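Local coordinates for protein tyrosinase (Aspergillus oryzae, PDB 6JU8) that probably oxidises L-tyrosine and L-dopa to L-dopaquinone with molecular oxygen at a dinuclear copper centre, a step of melanin biosynthesis, at residues L229-L243 against W355-D369. The protein carries 1 engineered substitution. Sequence-based numbering, arbitrary orientation. Where two conformers were deposited one is given.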
loop_
_atom_site.group_PDB
_atom_site.type_symbol
_atom_site.label_atom_id
_atom_site.label_comp_id
_atom_site.label_asym_id
_atom_site.label_seq_id
_atom_site.Cartn_x
_atom_site.Cartn_y
_atom_site.Cartn_z
ATOM N N LEU A 229 -16.099 -1.417 13.108
ATOM C CA LEU A 229 -15.095 -1.414 12.021
ATOM C C LEU A 229 -15.822 -1.348 10.701
ATOM O O LEU A 229 -16.705 -2.185 10.471
ATOM C CB LEU A 229 -14.285 -2.718 12.112
ATOM C CG LEU A 229 -13.512 -2.943 13.422
ATOM C CD1 LEU A 229 -12.737 -4.252 13.373
ATOM C CD2 LEU A 229 -12.585 -1.759 13.638
ATOM N N PRO A 230 -15.508 -0.363 9.862
ATOM C CA PRO A 230 -16.349 -0.081 8.684
ATOM C C PRO A 230 -16.125 -0.954 7.460
ATOM O O PRO A 230 -15.962 -0.466 6.335
ATOM C CB PRO A 230 -15.993 1.374 8.356
ATOM C CG PRO A 230 -14.543 1.503 8.775
ATOM C CD PRO A 230 -14.452 0.660 10.031
ATOM N N PHE A 231 -16.175 -2.273 7.645
ATOM C CA PHE A 231 -15.962 -3.227 6.555
ATOM C C PHE A 231 -17.074 -3.120 5.520
ATOM O O PHE A 231 -16.825 -3.523 4.378
ATOM C CB PHE A 231 -15.835 -4.640 7.109
ATOM C CG PHE A 231 -14.585 -4.806 7.933
ATOM C CD1 PHE A 231 -13.322 -4.611 7.400
ATOM C CD2 PHE A 231 -14.669 -5.163 9.274
ATOM C CE1 PHE A 231 -12.185 -4.788 8.150
ATOM C CE2 PHE A 231 -13.528 -5.387 10.021
ATOM C CZ PHE A 231 -12.268 -5.234 9.463
ATOM N N ASP A 232 -18.241 -2.581 5.855
ATOM C CA ASP A 232 -19.260 -2.315 4.856
ATOM C C ASP A 232 -18.835 -1.262 3.834
ATOM O O ASP A 232 -19.383 -1.228 2.727
ATOM C CB ASP A 232 -20.561 -1.866 5.556
ATOM C CG ASP A 232 -20.415 -0.705 6.519
ATOM O OD1 ASP A 232 -19.372 -0.559 7.185
ATOM O OD2 ASP A 232 -21.365 0.118 6.616
ATOM N N LYS A 233 -17.855 -0.434 4.179
ATOM C CA LYS A 233 -17.392 0.670 3.338
ATOM C C LYS A 233 -16.165 0.306 2.519
ATOM O O LYS A 233 -15.608 1.142 1.805
ATOM C CB LYS A 233 -17.082 1.905 4.185
ATOM C CG LYS A 233 -18.240 2.400 5.022
ATOM C CD LYS A 233 -19.452 2.762 4.191
ATOM C CE LYS A 233 -20.575 3.338 5.048
ATOM N NZ LYS A 233 -21.711 3.733 4.160
ATOM N N CYS A 234 -15.723 -0.960 2.623
ATOM C CA CYS A 234 -14.600 -1.436 1.843
ATOM C C CYS A 234 -15.033 -2.122 0.561
ATOM O O CYS A 234 -15.925 -2.985 0.588
ATOM C CB CYS A 234 -13.801 -2.479 2.635
ATOM S SG CYS A 234 -13.197 -1.866 4.219
ATOM N N GLN A 235 -14.365 -1.778 -0.536
ATOM C CA GLN A 235 -14.454 -2.591 -1.750
ATOM C C GLN A 235 -13.374 -3.679 -1.741
ATOM O O GLN A 235 -13.651 -4.812 -2.156
ATOM C CB GLN A 235 -14.325 -1.708 -3.007
ATOM C CG GLN A 235 -14.431 -2.505 -4.289
ATOM C CD GLN A 235 -14.552 -1.629 -5.529
ATOM O OE1 GLN A 235 -14.875 -0.454 -5.501
ATOM N NE2 GLN A 235 -14.364 -2.299 -6.658
ATOM N N SER A 236 -12.188 -3.329 -1.280
ATOM C CA SER A 236 -11.033 -4.219 -1.186
ATOM C C SER A 236 -10.741 -4.574 0.267
ATOM O O SER A 236 -10.923 -3.768 1.165
ATOM C CB SER A 236 -9.808 -3.511 -1.775
ATOM O OG SER A 236 -8.663 -4.351 -1.703
ATOM N N THR A 237 -10.192 -5.766 0.457
ATOM C CA THR A 237 -9.557 -6.070 1.737
ATOM C C THR A 237 -8.344 -5.153 1.943
ATOM O O THR A 237 -7.768 -4.663 0.960
ATOM C CB THR A 237 -9.122 -7.548 1.794
ATOM O OG1 THR A 237 -8.211 -7.843 0.712
ATOM C CG2 THR A 237 -10.314 -8.479 1.647
ATOM N N THR A 238 -8.027 -4.898 3.197
ATOM C CA THR A 238 -6.910 -4.045 3.561
ATOM C C THR A 238 -6.151 -4.629 4.740
ATOM O O THR A 238 -6.733 -5.322 5.577
ATOM C CB THR A 238 -7.376 -2.611 3.831
ATOM O OG1 THR A 238 -6.260 -1.750 4.141
ATOM C CG2 THR A 238 -8.346 -2.511 5.006
ATOM N N LYS A 239 -4.860 -4.342 4.797
ATOM C CA LYS A 239 -4.022 -4.557 5.988
ATOM C C LYS A 239 -3.716 -3.183 6.561
ATOM O O LYS A 239 -3.033 -2.408 5.848
ATOM C CB LYS A 239 -2.738 -5.328 5.652
ATOM C CG LYS A 239 -2.976 -6.685 4.974
ATOM C CD LYS A 239 -1.653 -7.152 4.333
ATOM C CE LYS A 239 -1.776 -8.536 3.699
ATOM N NZ LYS A 239 -2.849 -8.561 2.671
ATOM N N TYR A 240 -4.227 -2.833 7.725
ATOM C CA TYR A 240 -3.990 -1.597 8.459
ATOM C C TYR A 240 -4.629 -0.352 7.857
ATOM O O TYR A 240 -4.467 0.729 8.438
ATOM C CB TYR A 240 -2.479 -1.321 8.664
ATOM C CG TYR A 240 -1.847 -2.226 9.693
ATOM C CD1 TYR A 240 -1.454 -3.521 9.354
ATOM C CD2 TYR A 240 -1.624 -1.792 11.017
ATOM C CE1 TYR A 240 -0.861 -4.376 10.268
ATOM C CE2 TYR A 240 -1.052 -2.658 11.935
ATOM C CZ TYR A 240 -0.672 -3.940 11.562
ATOM O OH TYR A 240 -0.111 -4.754 12.535
ATOM N N GLY A 241 -5.341 -0.424 6.731
ATOM C CA GLY A 241 -5.781 0.814 6.089
ATOM C C GLY A 241 -7.026 1.494 6.611
ATOM O O GLY A 241 -7.343 2.579 6.083
ATOM N N LEU A 242 -7.711 0.937 7.601
ATOM C CA LEU A 242 -8.898 1.587 8.163
ATOM C C LEU A 242 -8.569 2.290 9.467
ATOM O O LEU A 242 -8.222 1.618 10.452
ATOM C CB LEU A 242 -10.016 0.567 8.455
ATOM C CG LEU A 242 -10.349 -0.359 7.277
ATOM C CD1 LEU A 242 -11.493 -1.307 7.668
ATOM C CD2 LEU A 242 -10.673 0.420 6.013
ATOM N N LEU A 243 -8.667 3.605 9.456
ATOM C CA LEU A 243 -8.350 4.440 10.610
ATOM C C LEU A 243 -9.577 5.300 10.934
ATOM O O LEU A 243 -10.212 5.831 10.011
ATOM C CB LEU A 243 -7.140 5.332 10.344
ATOM C CG LEU A 243 -5.736 4.721 10.393
ATOM C CD1 LEU A 243 -5.512 3.650 9.348
ATOM C CD2 LEU A 243 -4.695 5.845 10.245
ATOM N N TRP A 355 -0.751 2.027 14.373
ATOM C CA TRP A 355 -2.161 2.373 14.145
ATOM C C TRP A 355 -2.668 1.842 12.809
ATOM O O TRP A 355 -1.968 1.926 11.792
ATOM C CB TRP A 355 -2.277 3.898 14.148
ATOM C CG TRP A 355 -3.662 4.468 14.110
ATOM C CD1 TRP A 355 -4.869 3.877 14.386
ATOM C CD2 TRP A 355 -3.950 5.831 13.757
ATOM N NE1 TRP A 355 -5.905 4.775 14.229
ATOM C CE2 TRP A 355 -5.348 5.995 13.834
ATOM C CE3 TRP A 355 -3.145 6.914 13.370
ATOM C CZ2 TRP A 355 -5.970 7.206 13.544
ATOM C CZ3 TRP A 355 -3.770 8.130 13.086
ATOM C CH2 TRP A 355 -5.166 8.274 13.176
ATOM N N GLY A 356 -3.863 1.277 12.816
ATOM C CA GLY A 356 -4.654 0.954 11.660
ATOM C C GLY A 356 -5.314 -0.402 11.772
ATOM O O GLY A 356 -4.758 -1.316 12.410
ATOM N N ALA A 357 -6.485 -0.533 11.152
ATOM C CA ALA A 357 -7.208 -1.806 11.234
ATOM C C ALA A 357 -7.449 -2.387 9.843
ATOM O O ALA A 357 -7.489 -1.674 8.832
ATOM C CB ALA A 357 -8.547 -1.619 11.928
ATOM N N GLY A 358 -7.670 -3.692 9.796
ATOM C CA GLY A 358 -7.929 -4.341 8.503
ATOM C C GLY A 358 -8.440 -5.758 8.725
ATOM O O GLY A 358 -8.559 -6.264 9.829
ATOM N N HIS A 359 -8.768 -6.383 7.595
ATOM C CA HIS A 359 -9.612 -7.563 7.582
ATOM C C HIS A 359 -9.081 -8.692 8.452
ATOM O O HIS A 359 -9.859 -9.335 9.164
ATOM C CB HIS A 359 -9.807 -8.047 6.125
ATOM C CG HIS A 359 -10.723 -7.079 5.400
ATOM N ND1 HIS A 359 -10.310 -5.798 5.069
ATOM C CD2 HIS A 359 -11.993 -7.175 4.953
ATOM C CE1 HIS A 359 -11.312 -5.163 4.495
ATOM N NE2 HIS A 359 -12.356 -5.969 4.395
ATOM N N MET A 360 -7.778 -8.977 8.374
ATOM C CA MET A 360 -7.264 -10.153 9.058
ATOM C C MET A 360 -7.450 -10.114 10.573
ATOM O O MET A 360 -7.385 -11.171 11.224
ATOM C CB MET A 360 -5.799 -10.434 8.701
ATOM C CG MET A 360 -5.673 -11.271 7.428
ATOM S SD MET A 360 -6.027 -13.031 7.710
ATOM C CE MET A 360 -4.536 -13.516 8.594
ATOM N N SER A 361 -7.668 -8.945 11.167
ATOM C CA SER A 361 -7.831 -8.932 12.633
ATOM C C SER A 361 -9.260 -9.160 13.070
ATOM O O SER A 361 -9.502 -9.232 14.280
ATOM C CB SER A 361 -7.359 -7.602 13.228
ATOM O OG SER A 361 -8.322 -6.598 12.926
ATOM N N SER A 362 -10.183 -9.302 12.144
ATOM C CA SER A 362 -11.602 -9.356 12.497
ATOM C C SER A 362 -12.176 -10.686 12.037
ATOM O O SER A 362 -12.263 -10.985 10.834
ATOM C CB SER A 362 -12.301 -8.177 11.797
ATOM O OG SER A 362 -13.699 -8.304 11.948
ATOM N N VAL A 363 -12.570 -11.546 12.983
ATOM C CA VAL A 363 -13.057 -12.890 12.617
ATOM C C VAL A 363 -14.122 -12.837 11.540
ATOM O O VAL A 363 -14.052 -13.635 10.588
ATOM C CB VAL A 363 -13.582 -13.638 13.855
ATOM C CG1 VAL A 363 -14.425 -14.848 13.479
ATOM C CG2 VAL A 363 -12.392 -14.093 14.705
ATOM N N PRO A 364 -15.131 -11.966 11.595
ATOM C CA PRO A 364 -16.156 -12.004 10.559
ATOM C C PRO A 364 -15.649 -11.798 9.142
ATOM O O PRO A 364 -16.349 -12.231 8.223
ATOM C CB PRO A 364 -17.119 -10.880 10.956
ATOM C CG PRO A 364 -16.900 -10.686 12.427
ATOM C CD PRO A 364 -15.450 -11.021 12.673
ATOM N N VAL A 365 -14.497 -11.157 8.915
ATOM C CA VAL A 365 -14.074 -10.844 7.559
ATOM C C VAL A 365 -12.659 -11.275 7.230
ATOM O O VAL A 365 -12.209 -11.026 6.102
ATOM C CB VAL A 365 -14.262 -9.344 7.223
ATOM C CG1 VAL A 365 -15.740 -8.971 7.236
ATOM C CG2 VAL A 365 -13.458 -8.469 8.177
ATOM N N ALA A 366 -11.956 -11.931 8.157
ATOM C CA ALA A 366 -10.554 -12.257 7.921
ATOM C C ALA A 366 -10.349 -13.146 6.708
ATOM O O ALA A 366 -9.307 -13.025 6.029
ATOM C CB ALA A 366 -9.999 -12.940 9.171
ATOM N N ALA A 367 -11.281 -14.060 6.434
ATOM C CA ALA A 367 -11.069 -15.019 5.343
ATOM C C ALA A 367 -11.104 -14.359 3.975
ATOM O O ALA A 367 -10.648 -14.965 3.001
ATOM C CB ALA A 367 -12.088 -16.157 5.452
ATOM N N TYR A 368 -11.562 -13.104 3.867
ATOM C CA TYR A 368 -11.547 -12.428 2.565
ATOM C C TYR A 368 -10.127 -12.102 2.146
ATOM O O TYR A 368 -9.835 -11.999 0.950
ATOM C CB TYR A 368 -12.471 -11.179 2.547
ATOM C CG TYR A 368 -13.890 -11.667 2.656
ATOM C CD1 TYR A 368 -14.542 -12.225 1.574
ATOM C CD2 TYR A 368 -14.568 -11.623 3.864
ATOM C CE1 TYR A 368 -15.849 -12.700 1.694
ATOM C CE2 TYR A 368 -15.855 -12.119 3.989
ATOM C CZ TYR A 368 -16.506 -12.651 2.911
ATOM O OH TYR A 368 -17.773 -13.165 3.005
ATOM N N ASP A 369 -9.210 -11.921 3.106
ATOM C CA ASP A 369 -7.840 -11.577 2.723
ATOM C C ASP A 369 -7.134 -12.842 2.269
ATOM O O ASP A 369 -7.091 -13.797 3.074
ATOM C CB ASP A 369 -7.098 -10.948 3.904
ATOM C CG ASP A 369 -5.737 -10.396 3.493
ATOM O OD1 ASP A 369 -5.058 -11.092 2.686
ATOM O OD2 ASP A 369 -5.349 -9.319 4.006
HETATM O O HOH W 1 -15.074 -5.615 3.708
HETATM O O HOH W 2 -6.067 -7.225 2.207
HETATM O O HOH W 3 -6.053 -7.974 6.324
HETATM O O HOH W 4 -2.785 -10.939 1.188
#
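The imidazole of His-359 is held between two layers: CD1 of Phe-231 lies near the rim of one face, 3.4 Å from NE2, and the CA of Thr-237 makes a CH-pi contact with the opposite face. This packing lies beside a classic beta bulge within the common central domain of tyrosinase, in which Gly-241 and Leu-242 both face Ala-357. Phe-231 and His-359 form an edge-to-face pair, their planes at 56°, while water 1 sits in plane at the imidazole edge and joins NE2 to the carbonyl of Phe-231. Val-365 stands over the centre of one Phe-231 face, CG2 3.5 Å from the ring centroid, a place suited to a compact methyl. At the other end of the contact, CD2 of Leu-243 is centred over the six-membered ring of Trp-355.

Between these aromatic groups, at the bulge, Leu-242 and Ala-357 exchange two N-H...O bonds, each 2.9 Å between N and O, as an antiparallel hydrogen-bonded pair. Gly-356 and Gly-358 suit their places: a CB on either would run into the carbonyl of Tyr-240 or Thr-238, respectively, whereas the bare CA atoms approach closely enough for CA-H...O contacts. Beyond Gly-358, the N-H of His-359 donates to the O of Thr-238 nearly in line with the carbonyl (C=O...N angle 163°).

Neighbouring Met-360 gives its carbonyl to ND1 of the copper ligand His-336, so this buried loop packing backs onto the metal centre. Near the start of helix 371-389, Asp-369 points its carboxylate across to Lys-239, whose chain bends at its last torsion (chi4 58°) to bring in the ammonium. Waters 2 and 3 both donate to OD2, which also receives NZ of Lys-239 on its syn lone pair at 2.9 Å.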